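Long-range contacts in tryptophanyl-tRNA synthetase (Cryptosporidium parvum Iowa II, PDB 3HV0), which probably catalyses the ATP-dependent joining of L-tryptophan to tRNA(Trp), as a class I aminoacyl-tRNA synthetase, and binds tryptophan: residues Ala309-Asp314 against Lys336-Glu341; Gln318-Leu323 against Ser349-Glu354; Leu114-Lys119 against Thr156-Ile161; Pro166-Ile171 against Gln201-Phe206. One frame throughout, in Å; residues are numbered along the deposited sequence.

Overall arrangement
The four contacts illustrate how chemistry follows place in a fold. Contacts 3 and 4 are buried in the catalytic nucleotide-binding domain, share helix 157-174, touch bound tryptophan and the second subunit, and meet each other where I161 packs on I168. Contact 3 is polar, built where two parallel strands run into helices; contact 4 is apolar between its segments. Contacts 1 and 2, on the other side of the chain's centre, are only partly buried and involve the consecutive helices 315-323, 327-339 and 344-367 and the loop before the first. Contact 1 relies on a tyrosine-aspartate bond, contact 2 on aliphatic side chains. Contacts 2 and 3 remain about 17 Å apart at their nearest atoms.

Contact 1 of 4, residues Ala309-Asp314 against Lys336-Glu341; sequences ANLDVD and KYSSGE
Y337 and D314 each carry CG anti to the backbone N (chi1 -172° and -170°), and their ends meet across the contact. The phenol OH of Y337 donates to D314 OD1 at 2.7 Å, coming from well above the carboxylate plane, while ring and carboxylate planes stand 75° apart. The same OD1 also accepts from the backbone N of G296, and OD2 takes a hydrogen bond from the N of W317, so both oxygens of this buried group are engaged. A309 lies over one face of the tyrosine: its CB sits 3.8 Å from the centroid of the Y337 ring, nearly on the ring normal, a CH-pi contact. That methyl also presses on the backbone, with A309 CB 3.2 Å from Y337 O. Beyond it A309 N makes a weak bond to S338 O, and L311 brings CD1 to 3.7 Å from S338 CB. Between these anchors the loop is shaped by an Asx turn, N310 OD1 accepting from D312 N at 3.0 Å. Through its bond to W317 N, D314 is the N-cap of helix 315-323, its capping carboxylate tied to a tyrosine in the last turn of helix 327-339: a helix start joined to the end of the following helix.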
loop_
_atom_site.group_PDB
_atom_site.type_symbol
_atom_site.label_atom_id
_atom_site.label_comp_id
_atom_site.label_asym_id
_atom_site.label_seq_id
_atom_site.Cartn_x
_atom_site.Cartn_y
_atom_site.Cartn_z
ATOM N N ALA A 309 -27.441 4.388 44.743
ATOM C CA ALA A 309 -27.079 4.011 43.367
ATOM C C ALA A 309 -25.631 3.490 43.246
ATOM O O ALA A 309 -24.763 3.813 44.065
ATOM C CB ALA A 309 -27.281 5.206 42.433
ATOM N N ASN A 310 -25.392 2.706 42.193
ATOM C CA ASN A 310 -24.078 2.117 41.894
ATOM C C ASN A 310 -23.340 2.907 40.801
ATOM O O ASN A 310 -23.657 2.786 39.616
ATOM C CB ASN A 310 -24.261 0.655 41.462
ATOM C CG ASN A 310 -22.948 -0.065 41.214
ATOM O OD1 ASN A 310 -21.972 0.516 40.746
ATOM N ND2 ASN A 310 -22.927 -1.350 41.516
ATOM N N LEU A 311 -22.334 3.678 41.216
ATOM C CA LEU A 311 -21.620 4.607 40.334
ATOM C C LEU A 311 -20.720 3.921 39.320
ATOM O O LEU A 311 -20.377 4.509 38.301
ATOM C CB LEU A 311 -20.780 5.594 41.150
ATOM C CG LEU A 311 -21.547 6.702 41.879
ATOM C CD1 LEU A 311 -22.172 6.181 43.171
ATOM C CD2 LEU A 311 -20.633 7.866 42.188
ATOM N N ASP A 312 -20.326 2.686 39.591
ATOM C CA ASP A 312 -19.439 1.960 38.677
ATOM C C ASP A 312 -20.152 1.481 37.406
ATOM O O ASP A 312 -19.521 1.332 36.355
ATOM C CB ASP A 312 -18.767 0.792 39.402
ATOM C CG ASP A 312 -17.706 1.258 40.382
ATOM O OD1 ASP A 312 -18.035 1.538 41.551
ATOM O OD2 ASP A 312 -16.533 1.350 39.977
ATOM N N VAL A 313 -21.460 1.250 37.512
ATOM C CA VAL A 313 -22.282 0.815 36.377
ATOM C C VAL A 313 -23.069 1.951 35.705
ATOM O O VAL A 313 -23.487 1.802 34.558
ATOM C CB VAL A 313 -23.284 -0.268 36.803
ATOM C CG1 VAL A 313 -22.547 -1.477 37.355
ATOM C CG2 VAL A 313 -24.271 0.287 37.823
ATOM N N ASP A 314 -23.280 3.064 36.414
ATOM C CA ASP A 314 -24.057 4.190 35.878
ATOM C C ASP A 314 -23.306 4.934 34.762
ATOM O O ASP A 314 -22.275 5.576 34.997
ATOM C CB ASP A 314 -24.474 5.163 36.982
ATOM C CG ASP A 314 -25.484 6.195 36.491
ATOM O OD1 ASP A 314 -26.713 5.949 36.575
ATOM O OD2 ASP A 314 -25.050 7.253 35.999
ATOM N N LYS A 336 -24.243 12.668 46.525
ATOM C CA LYS A 336 -25.703 12.750 46.604
ATOM C C LYS A 336 -26.410 11.618 45.846
ATOM O O LYS A 336 -27.399 11.063 46.333
ATOM C CB LYS A 336 -26.194 14.113 46.098
ATOM N N TYR A 337 -25.903 11.288 44.659
ATOM C CA TYR A 337 -26.456 10.196 43.831
ATOM C C TYR A 337 -26.137 8.811 44.408
ATOM O O TYR A 337 -26.894 7.857 44.214
ATOM C CB TYR A 337 -25.932 10.300 42.392
ATOM C CG TYR A 337 -26.569 9.345 41.389
ATOM C CD1 TYR A 337 -27.950 9.146 41.351
ATOM C CD2 TYR A 337 -25.792 8.673 40.452
ATOM C CE1 TYR A 337 -28.533 8.280 40.426
ATOM C CE2 TYR A 337 -26.366 7.813 39.516
ATOM C CZ TYR A 337 -27.733 7.617 39.504
ATOM O OH TYR A 337 -28.298 6.762 38.573
ATOM N N SER A 338 -25.008 8.711 45.100
ATOM C CA SER A 338 -24.666 7.520 45.872
ATOM C C SER A 338 -25.616 7.311 47.068
ATOM O O SER A 338 -26.116 6.210 47.293
ATOM C CB SER A 338 -23.223 7.631 46.374
ATOM O OG SER A 338 -22.980 6.777 47.476
ATOM N N SER A 339 -25.854 8.373 47.830
ATOM C CA SER A 339 -26.561 8.272 49.097
ATOM C C SER A 339 -28.077 8.226 48.931
ATOM O O SER A 339 -28.800 7.928 49.887
ATOM C CB SER A 339 -26.175 9.442 50.004
ATOM O OG SER A 339 -26.470 10.685 49.394
ATOM N N GLY A 340 -28.559 8.538 47.730
ATOM C CA GLY A 340 -29.988 8.476 47.423
ATOM C C GLY A 340 -30.743 9.790 47.517
ATOM O O GLY A 340 -31.968 9.795 47.428
ATOM N N GLU A 341 -30.031 10.904 47.691
ATOM C CA GLU A 341 -30.664 12.232 47.647
ATOM C C GLU A 341 -30.498 12.875 46.264
ATOM O O GLU A 341 -30.406 14.097 46.117
ATOM C CB GLU A 341 -30.151 13.152 48.770
ATOM C CG GLU A 341 -28.666 13.490 48.728
ATOM C CD GLU A 341 -28.277 14.574 49.708
ATOM O OE1 GLU A 341 -29.034 15.553 49.847
ATOM O OE2 GLU A 341 -27.202 14.456 50.330
#

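Contact 2 of 4, residues Gln318-Leu323 against Ser349-Glu354; sequences QYLRFL and SILVQE
Two helices packed side by side through aliphatic side chains, 315-323 and 344-367, meet here where L351 enters among Y319, L320 and L323. With CG anti to the backbone N (chi1 170°), L351 directs its branch at these three residues, and its CD1 comes to 3.5 Å from Y319 CB. The same methyl is 4.0 Å from L320 CD2 and 4.1 Å from L323 CD2, so one branch of a single leucine reaches three residues spread over a turn of the opposite helix. L320 CD2 in turn lies 3.6 Å from L351 CA, close to the helix backbone itself, and also approaches E354 CG and I350 CG2. No hydrogen bond crosses between the segments. Their axes come within 10.0 Å, with N-to-C directions 37° apart, an interface of helices running in broadly the same direction and separated in sequence by helix 327-339. This belongs to the helical part of the chain, which in relatives of this class I enzyme serves anticodon recognition. Further along, L323 and L351 lie at about a right angle, whereas L323 and E354 slide past each other in opposite directions, L323 CD2 being 4.2 Å from E354 CB. I289 of helix 282-292 backs L351, I347 adjoins L320, and L257 in a loop touches Y319.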
loop_
_atom_site.group_PDB
_atom_site.type_symbol
_atom_site.label_atom_id
_atom_site.label_comp_id
_atom_site.label_asym_id
_atom_site.label_seq_id
_atom_site.Cartn_x
_atom_site.Cartn_y
_atom_site.Cartn_z
ATOM N N GLN A 318 -20.286 8.155 34.767
ATOM C CA GLN A 318 -19.026 7.981 34.055
ATOM C C GLN A 318 -18.834 8.998 32.915
ATOM O O GLN A 318 -17.712 9.369 32.618
ATOM C CB GLN A 318 -18.914 6.551 33.508
ATOM N N TYR A 319 -19.920 9.453 32.289
ATOM C CA TYR A 319 -19.833 10.516 31.272
ATOM C C TYR A 319 -19.456 11.871 31.866
ATOM O O TYR A 319 -18.642 12.596 31.303
ATOM C CB TYR A 319 -21.157 10.683 30.533
ATOM C CG TYR A 319 -21.249 9.938 29.236
ATOM C CD1 TYR A 319 -21.271 8.556 29.211
ATOM C CD2 TYR A 319 -21.327 10.618 28.033
ATOM C CE1 TYR A 319 -21.364 7.866 28.029
ATOM C CE2 TYR A 319 -21.426 9.942 26.840
ATOM C CZ TYR A 319 -21.450 8.560 26.842
ATOM O OH TYR A 319 -21.548 7.872 25.647
ATOM N N LEU A 320 -20.078 12.216 32.987
ATOM C CA LEU A 320 -19.789 13.461 33.695
ATOM C C LEU A 320 -18.356 13.567 34.198
ATOM O O LEU A 320 -17.843 14.669 34.376
ATOM C CB LEU A 320 -20.723 13.614 34.891
ATOM C CG LEU A 320 -22.196 13.834 34.567
ATOM C CD1 LEU A 320 -22.982 13.731 35.841
ATOM C CD2 LEU A 320 -22.416 15.183 33.880
ATOM N N ARG A 321 -17.725 12.420 34.458
ATOM C CA ARG A 321 -16.322 12.397 34.884
ATOM C C ARG A 321 -15.385 12.928 33.793
ATOM O O ARG A 321 -14.400 13.600 34.096
ATOM C CB ARG A 321 -15.917 10.985 35.313
ATOM C CG ARG A 321 -16.637 10.527 36.573
ATOM C CD ARG A 321 -16.202 9.163 37.054
ATOM N NE ARG A 321 -14.926 9.229 37.760
ATOM C CZ ARG A 321 -13.739 8.937 37.231
ATOM N NH1 ARG A 321 -13.631 8.540 35.965
ATOM N NH2 ARG A 321 -12.646 9.037 37.980
ATOM N N PHE A 322 -15.723 12.642 32.535
ATOM C CA PHE A 322 -14.963 13.105 31.376
ATOM C C PHE A 322 -15.238 14.579 31.123
ATOM O O PHE A 322 -14.332 15.331 30.768
ATOM C CB PHE A 322 -15.345 12.325 30.104
ATOM C CG PHE A 322 -14.894 10.889 30.102
ATOM C CD1 PHE A 322 -15.442 9.971 30.983
ATOM C CD2 PHE A 322 -13.952 10.445 29.200
ATOM C CE1 PHE A 322 -15.045 8.642 30.988
ATOM C CE2 PHE A 322 -13.550 9.105 29.195
ATOM C CZ PHE A 322 -14.101 8.207 30.095
ATOM N N LEU A 323 -16.496 14.984 31.298
ATOM C CA LEU A 323 -16.957 16.314 30.882
ATOM C C LEU A 323 -16.763 17.411 31.939
ATOM O O LEU A 323 -16.306 18.507 31.618
ATOM C CB LEU A 323 -18.433 16.256 30.459
ATOM C CG LEU A 323 -18.711 15.872 29.001
ATOM C CD1 LEU A 323 -18.002 14.601 28.591
ATOM C CD2 LEU A 323 -20.206 15.719 28.791
ATOM N N SER A 349 -30.199 14.469 33.591
ATOM C CA SER A 349 -30.478 15.815 33.088
ATOM C C SER A 349 -29.225 16.685 33.155
ATOM O O SER A 349 -28.908 17.392 32.200
ATOM C CB SER A 349 -31.633 16.463 33.852
ATOM O OG SER A 349 -31.704 17.851 33.579
ATOM N N ILE A 350 -28.505 16.618 34.271
ATOM C CA ILE A 350 -27.252 17.367 34.417
ATOM C C ILE A 350 -26.274 17.051 33.273
ATOM O O ILE A 350 -25.658 17.951 32.700
ATOM C CB ILE A 350 -26.570 17.073 35.773
ATOM C CG1 ILE A 350 -27.435 17.582 36.930
ATOM C CG2 ILE A 350 -25.209 17.734 35.828
ATOM C CD1 ILE A 350 -26.992 17.113 38.302
ATOM N N LEU A 351 -26.146 15.764 32.958
ATOM C CA LEU A 351 -25.321 15.283 31.833
ATOM C C LEU A 351 -25.796 15.800 30.475
ATOM O O LEU A 351 -24.981 16.204 29.646
ATOM C CB LEU A 351 -25.315 13.754 31.807
ATOM C CG LEU A 351 -24.708 13.085 30.583
ATOM C CD1 LEU A 351 -23.261 13.512 30.396
ATOM C CD2 LEU A 351 -24.815 11.595 30.722
ATOM N N VAL A 352 -27.109 15.761 30.249
ATOM C CA VAL A 352 -27.718 16.284 29.017
ATOM C C VAL A 352 -27.320 17.738 28.770
ATOM O O VAL A 352 -26.908 18.086 27.657
ATOM C CB VAL A 352 -29.280 16.174 29.039
ATOM C CG1 VAL A 352 -29.921 17.024 27.923
ATOM C CG2 VAL A 352 -29.722 14.709 28.924
ATOM N N GLN A 353 -27.419 18.576 29.803
ATOM C CA GLN A 353 -27.105 19.988 29.638
ATOM C C GLN A 353 -25.612 20.233 29.478
ATOM O O GLN A 353 -25.219 21.159 28.770
ATOM C CB GLN A 353 -27.710 20.844 30.758
ATOM C CG GLN A 353 -26.817 21.186 31.946
ATOM C CD GLN A 353 -27.361 22.376 32.731
ATOM O OE1 GLN A 353 -26.659 23.368 32.937
ATOM N NE2 GLN A 353 -28.634 22.296 33.142
ATOM N N GLU A 354 -24.788 19.403 30.119
ATOM C CA GLU A 354 -23.333 19.406 29.873
ATOM C C GLU A 354 -22.998 19.001 28.438
ATOM O O GLU A 354 -22.192 19.655 27.772
ATOM C CB GLU A 354 -22.610 18.474 30.846
ATOM C CG GLU A 354 -22.452 19.042 32.254
ATOM C CD GLU A 354 -21.426 20.176 32.353
ATOM O OE1 GLU A 354 -20.364 20.105 31.708
ATOM O OE2 GLU A 354 -21.674 21.136 33.104
#

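Contact 3 of 4, residues Leu114-Lys119 against Thr156-Ile161. With TRP (tryptophan), chain C.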
loop_
_atom_site.group_PDB
_atom_site.type_symbol
_atom_site.label_atom_id
_atom_site.label_comp_id
_atom_site.label_asym_id
_atom_site.label_seq_id
_atom_site.Cartn_x
_atom_site.Cartn_y
_atom_site.Cartn_z
ATOM N N LEU A 114 -6.524 10.079 8.880
ATOM C CA LEU A 114 -7.874 9.613 8.683
ATOM C C LEU A 114 -7.814 8.332 7.848
ATOM O O LEU A 114 -7.407 8.355 6.704
ATOM C CB LEU A 114 -8.718 10.708 8.062
ATOM C CG LEU A 114 -9.050 11.708 9.182
ATOM C CD1 LEU A 114 -8.676 13.148 8.840
ATOM C CD2 LEU A 114 -10.502 11.543 9.585
ATOM N N THR A 115 -8.197 7.214 8.447
ATOM C CA THR A 115 -7.971 5.916 7.843
ATOM C C THR A 115 -9.102 5.475 6.927
ATOM O O THR A 115 -9.736 4.444 7.170
ATOM C CB THR A 115 -7.694 4.818 8.921
ATOM O OG1 THR A 115 -8.872 4.524 9.688
ATOM C CG2 THR A 115 -6.627 5.276 9.843
ATOM N N ASP A 116 -9.333 6.204 5.837
ATOM C CA ASP A 116 -10.412 5.793 4.900
ATOM C C ASP A 116 -10.174 4.415 4.254
ATOM O O ASP A 116 -11.125 3.746 3.906
ATOM C CB ASP A 116 -10.709 6.845 3.830
ATOM C CG ASP A 116 -9.467 7.516 3.316
ATOM O OD1 ASP A 116 -8.581 6.863 2.766
ATOM O OD2 ASP A 116 -9.329 8.719 3.458
ATOM N N ASP A 117 -8.913 4.017 4.094
ATOM C CA ASP A 117 -8.549 2.674 3.664
ATOM C C ASP A 117 -8.975 1.571 4.641
ATOM O O ASP A 117 -9.553 0.573 4.217
ATOM C CB ASP A 117 -7.040 2.584 3.377
ATOM C CG ASP A 117 -6.173 3.145 4.510
ATOM O OD1 ASP A 117 -6.731 3.540 5.546
ATOM O OD2 ASP A 117 -4.934 3.186 4.353
ATOM N N GLU A 118 -8.716 1.763 5.933
ATOM C CA GLU A 118 -8.997 0.748 6.965
ATOM C C GLU A 118 -10.463 0.323 7.004
ATOM O O GLU A 118 -10.775 -0.851 7.067
ATOM C CB GLU A 118 -8.569 1.283 8.355
ATOM C CG GLU A 118 -8.993 0.428 9.566
ATOM C CD GLU A 118 -8.711 1.102 10.932
ATOM O OE1 GLU A 118 -8.428 2.343 10.973
ATOM O OE2 GLU A 118 -8.790 0.381 11.973
ATOM N N LYS A 119 -11.356 1.301 6.989
ATOM C CA LYS A 119 -12.779 1.095 7.305
ATOM C C LYS A 119 -13.500 0.570 6.102
ATOM O O LYS A 119 -14.425 -0.227 6.223
ATOM C CB LYS A 119 -13.417 2.399 7.806
ATOM C CG LYS A 119 -12.768 2.937 9.103
ATOM C CD LYS A 119 -12.898 1.867 10.205
ATOM C CE LYS A 119 -12.417 2.341 11.564
ATOM N NZ LYS A 119 -12.806 1.356 12.633
ATOM N N THR A 156 -5.667 12.113 4.813
ATOM C CA THR A 156 -6.288 10.812 4.617
ATOM C C THR A 156 -5.275 9.852 4.009
ATOM O O THR A 156 -4.407 10.264 3.241
ATOM C CB THR A 156 -7.513 10.872 3.674
ATOM O OG1 THR A 156 -7.093 10.884 2.295
ATOM C CG2 THR A 156 -8.411 12.067 4.002
ATOM N N ASN A 157 -5.404 8.569 4.314
ATOM C CA ASN A 157 -4.513 7.589 3.731
ATOM C C ASN A 157 -4.623 7.548 2.201
ATOM O O ASN A 157 -3.631 7.368 1.524
ATOM C CB ASN A 157 -4.745 6.204 4.328
ATOM C CG ASN A 157 -4.147 6.045 5.693
ATOM O OD1 ASN A 157 -3.250 6.778 6.078
ATOM N ND2 ASN A 157 -4.653 5.089 6.445
ATOM N N LEU A 158 -5.806 7.738 1.646
ATOM C CA LEU A 158 -5.917 7.705 0.189
ATOM C C LEU A 158 -5.097 8.823 -0.466
ATOM O O LEU A 158 -4.678 8.708 -1.619
ATOM C CB LEU A 158 -7.382 7.743 -0.277
ATOM C CG LEU A 158 -8.127 6.386 -0.246
ATOM C CD1 LEU A 158 -9.365 6.393 -1.141
ATOM C CD2 LEU A 158 -7.266 5.258 -0.697
ATOM N N GLU A 159 -4.860 9.904 0.270
ATOM C CA GLU A 159 -4.175 11.031 -0.329
ATOM C C GLU A 159 -2.708 11.139 0.002
ATOM O O GLU A 159 -1.989 11.765 -0.748
ATOM C CB GLU A 159 -4.924 12.305 -0.029
ATOM C CG GLU A 159 -6.088 12.462 -0.990
ATOM C CD GLU A 159 -6.987 13.600 -0.657
ATOM O OE1 GLU A 159 -6.796 14.238 0.397
ATOM O OE2 GLU A 159 -7.900 13.848 -1.467
ATOM N N TYR A 160 -2.267 10.491 1.082
ATOM C CA TYR A 160 -0.889 10.595 1.574
ATOM C C TYR A 160 -0.156 9.271 1.527
ATOM O O TYR A 160 0.971 9.179 2.011
ATOM C CB TYR A 160 -0.903 11.123 3.011
ATOM C CG TYR A 160 0.435 11.611 3.545
ATOM C CD1 TYR A 160 1.045 12.734 3.017
ATOM C CD2 TYR A 160 1.057 10.967 4.603
ATOM C CE1 TYR A 160 2.263 13.189 3.506
ATOM C CE2 TYR A 160 2.268 11.391 5.080
ATOM C CZ TYR A 160 2.867 12.512 4.538
ATOM O OH TYR A 160 4.073 12.949 5.033
ATOM N N ILE A 161 -0.772 8.262 0.914
ATOM C CA ILE A 161 -0.245 6.910 0.919
ATOM C C ILE A 161 1.184 6.814 0.358
ATOM O O ILE A 161 2.007 6.060 0.870
ATOM C CB ILE A 161 -1.198 5.919 0.158
ATOM C CG1 ILE A 161 -0.672 4.492 0.281
ATOM C CG2 ILE A 161 -1.377 6.294 -1.299
ATOM C CD1 ILE A 161 -0.662 3.990 1.695
HETATM N N TRP C . -7.723 2.879 13.312
HETATM C CA TRP C . -8.042 3.916 14.337
HETATM C C TRP C . -9.519 3.854 14.696
HETATM O O TRP C . -10.328 3.310 13.922
HETATM C CB TRP C . -7.655 5.335 13.872
HETATM C CG TRP C . -6.201 5.676 14.098
HETATM C CD1 TRP C . -5.210 5.741 13.148
HETATM C CD2 TRP C . -5.573 6.018 15.343
HETATM N NE1 TRP C . -4.022 6.098 13.726
HETATM C CE2 TRP C . -4.212 6.260 15.073
HETATM C CE3 TRP C . -6.028 6.142 16.653
HETATM C CZ2 TRP C . -3.303 6.619 16.066
HETATM C CZ3 TRP C . -5.122 6.494 17.638
HETATM C CH2 TRP C . -3.768 6.718 17.338
HETATM O OXT TRP C . -9.899 4.341 15.777
#
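N157 and D117 form the tight part of this contact. N157 ND2 donates to D117 OD1 at 2.7 Å, almost straight (177°), with the acceptor in the amide plane and the carboxylate turned 60° from it; a second, weak bond reaches D117 OD2. With CG between its backbone N and carbonyl carbon (chi1 50°), D117 presents its carboxylate to N157. The polar ends have further partners: Q113 NE2 binds N157 OD1, and Y165 OH of the second subunit binds D117 OD2. Beside them N157 N donates to L114 O at 3.1 Å, and L158 N meets the syn lone pair of D116 OD1 at 3.1 Å. The packing is looser between L114 CB and T156 CG2, 4.3 Å apart. L158 is partly exposed and also packs on Y165 of the second subunit; E159, its N weakly capped by T156 OG1, is exposed. On the tryptophan side T115 OG1 donates to E118 OE1, which also accepts a hydrogen bond from the ligand's amino N, while T115 CG2 lies 3.6 Å from ligand CD1. L114 and T156 end parallel neighbouring strands, 110-114 and 152-156, of the Rossmann-type sheet; helix 128-143 covers these two residues, and helix 192-202 packs on D117 and N157.

Contact 4 of 4, residues Pro166-Ile171 against Gln201-Phe206; sequences PDILRI and QAAPAF. With TRP (tryptophan), chain C.
I171 meets A202, A203 and F206 through its terminal methyl, in a buried helix-to-helix contact of the Rossmann-type catalytic domain: helix 157-174 lies against the C-terminal part of helix 192-202 and the 3-10 segment 203-205. I171 CD1 sits 3.8 Å from A202 CB and 4.0 Å from F206 CE2, approaching that ring at its edge, near its plane. CG1 of I171, anti to the carbonyl carbon (chi1 -65°), also comes near F206 CE2. One turn earlier, A203 CB is met by I168 CG1 at 4.0 Å and by D167 CB at 4.1 Å. With only a methyl on A203 the backbones can come close, the CA atoms of D167 and A203 being 5.7 Å apart. D167, though it offers carbon to A203, turns its buried carboxylate to polar partners. R170 NH1 forms a salt bridge with D167 OD1 at 3.0 Å, from above the carboxylate plane, and Y246 OH binds the same oxygen; S208 OG and S209 OG hold OD2. Farther out, M236 and V237 of helix 231-240 cover A202, while L128 and F120 of the second subunit pack on P166 and R170. Q201, pointing away from helix 157-174, faces the bound tryptophan, its CG 3.6 Å from the ligand's NE1.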
loop_
_atom_site.group_PDB
_atom_site.type_symbol
_atom_site.label_atom_id
_atom_site.label_comp_id
_atom_site.label_asym_id
_atom_site.label_seq_id
_atom_site.Cartn_x
_atom_site.Cartn_y
_atom_site.Cartn_z
ATOM N N PRO A 166 7.100 4.131 1.642
ATOM C CA PRO A 166 8.423 3.566 1.935
ATOM C C PRO A 166 8.529 2.943 3.323
ATOM O O PRO A 166 9.088 1.865 3.463
ATOM C CB PRO A 166 9.365 4.776 1.792
ATOM C CG PRO A 166 8.675 5.667 0.848
ATOM C CD PRO A 166 7.208 5.517 1.167
ATOM N N ASP A 167 7.966 3.594 4.331
ATOM C CA ASP A 167 8.006 3.058 5.684
ATOM C C ASP A 167 7.015 1.924 5.846
ATOM O O ASP A 167 7.249 1.030 6.627
ATOM C CB ASP A 167 7.726 4.147 6.707
ATOM C CG ASP A 167 8.917 5.062 6.942
ATOM O OD1 ASP A 167 10.050 4.688 6.567
ATOM O OD2 ASP A 167 8.721 6.160 7.531
ATOM N N ILE A 168 5.905 1.948 5.117
ATOM C CA ILE A 168 4.977 0.809 5.137
ATOM C C ILE A 168 5.726 -0.433 4.688
ATOM O O ILE A 168 5.685 -1.469 5.339
ATOM C CB ILE A 168 3.746 1.034 4.233
ATOM C CG1 ILE A 168 2.853 2.153 4.818
ATOM C CG2 ILE A 168 2.949 -0.289 4.053
ATOM C CD1 ILE A 168 1.879 2.752 3.829
ATOM N N LEU A 169 6.434 -0.308 3.576
ATOM C CA LEU A 169 7.192 -1.419 2.991
ATOM C C LEU A 169 8.302 -1.943 3.921
ATOM O O LEU A 169 8.532 -3.156 4.011
ATOM C CB LEU A 169 7.768 -0.992 1.633
ATOM C CG LEU A 169 6.761 -0.887 0.478
ATOM C CD1 LEU A 169 7.390 -0.197 -0.726
ATOM C CD2 LEU A 169 6.218 -2.279 0.088
ATOM N N ARG A 170 8.986 -1.023 4.601
ATOM C CA ARG A 170 10.053 -1.356 5.547
ATOM C C ARG A 170 9.546 -2.077 6.794
ATOM O O ARG A 170 10.195 -2.981 7.310
ATOM C CB ARG A 170 10.782 -0.091 5.977
ATOM C CG ARG A 170 11.708 0.459 4.932
ATOM C CD ARG A 170 12.188 1.857 5.313
ATOM N NE ARG A 170 12.973 2.480 4.237
ATOM C CZ ARG A 170 12.774 3.705 3.740
ATOM N NH1 ARG A 170 11.827 4.487 4.206
ATOM N NH2 ARG A 170 13.545 4.160 2.765
ATOM N N ILE A 171 8.391 -1.674 7.286
ATOM C CA ILE A 171 7.729 -2.384 8.385
ATOM C C ILE A 171 7.247 -3.772 7.934
ATOM O O ILE A 171 7.385 -4.741 8.648
ATOM C CB ILE A 171 6.517 -1.596 8.902
ATOM C CG1 ILE A 171 6.961 -0.269 9.541
ATOM C CG2 ILE A 171 5.728 -2.439 9.910
ATOM C CD1 ILE A 171 5.850 0.751 9.629
ATOM N N GLN A 201 -0.987 2.075 9.590
ATOM C CA GLN A 201 -1.210 2.817 10.829
ATOM C C GLN A 201 0.043 3.013 11.636
ATOM O O GLN A 201 0.149 3.976 12.375
ATOM C CB GLN A 201 -2.209 2.109 11.712
ATOM C CG GLN A 201 -2.525 2.893 12.959
ATOM C CD GLN A 201 -3.895 2.686 13.470
ATOM O OE1 GLN A 201 -4.117 2.777 14.659
ATOM N NE2 GLN A 201 -4.825 2.400 12.595
ATOM N N ALA A 202 0.962 2.060 11.547
ATOM C CA ALA A 202 2.247 2.163 12.225
ATOM C C ALA A 202 3.095 3.312 11.671
ATOM O O ALA A 202 3.660 4.077 12.430
ATOM C CB ALA A 202 2.990 0.865 12.115
ATOM N N ALA A 203 3.126 3.444 10.349
ATOM C CA ALA A 203 4.100 4.273 9.641
ATOM C C ALA A 203 4.217 5.750 10.087
ATOM O O ALA A 203 5.310 6.322 10.039
ATOM C CB ALA A 203 3.878 4.180 8.116
ATOM N N PRO A 204 3.099 6.380 10.475
ATOM C CA PRO A 204 3.237 7.763 10.924
ATOM C C PRO A 204 3.894 7.917 12.294
ATOM O O PRO A 204 4.284 9.045 12.656
ATOM C CB PRO A 204 1.792 8.284 10.951
ATOM C CG PRO A 204 1.015 7.345 10.065
ATOM C CD PRO A 204 1.688 6.022 10.221
ATOM N N ALA A 205 4.046 6.831 13.054
ATOM C CA ALA A 205 4.809 6.929 14.322
ATOM C C ALA A 205 6.340 7.061 14.095
ATOM O O ALA A 205 7.106 7.091 15.050
ATOM C CB ALA A 205 4.495 5.784 15.231
ATOM N N PHE A 206 6.787 7.119 12.838
ATOM C CA PHE A 206 8.205 7.382 12.541
ATOM C C PHE A 206 8.330 8.671 11.767
ATOM O O PHE A 206 7.612 8.861 10.788
ATOM C CB PHE A 206 8.835 6.296 11.679
ATOM C CG PHE A 206 8.830 4.933 12.292
ATOM C CD1 PHE A 206 9.418 4.720 13.514
ATOM C CD2 PHE A 206 8.300 3.857 11.611
ATOM C CE1 PHE A 206 9.426 3.466 14.081
ATOM C CE2 PHE A 206 8.323 2.602 12.162
ATOM C CZ PHE A 206 8.872 2.406 13.409
HETATM N N TRP C . -7.723 2.879 13.312
HETATM C CA TRP C . -8.042 3.916 14.337
HETATM C C TRP C . -9.519 3.854 14.696
HETATM O O TRP C . -10.328 3.310 13.922
HETATM C CB TRP C . -7.655 5.335 13.872
HETATM C CG TRP C . -6.201 5.676 14.098
HETATM C CD1 TRP C . -5.210 5.741 13.148
HETATM C CD2 TRP C . -5.573 6.018 15.343
HETATM N NE1 TRP C . -4.022 6.098 13.726
HETATM C CE2 TRP C . -4.212 6.260 15.073
HETATM C CE3 TRP C . -6.028 6.142 16.653
HETATM C CZ2 TRP C . -3.303 6.619 16.066
HETATM C CZ3 TRP C . -5.122 6.494 17.638
HETATM C CH2 TRP C . -3.768 6.718 17.338
HETATM O OXT TRP C . -9.899 4.341 15.777
#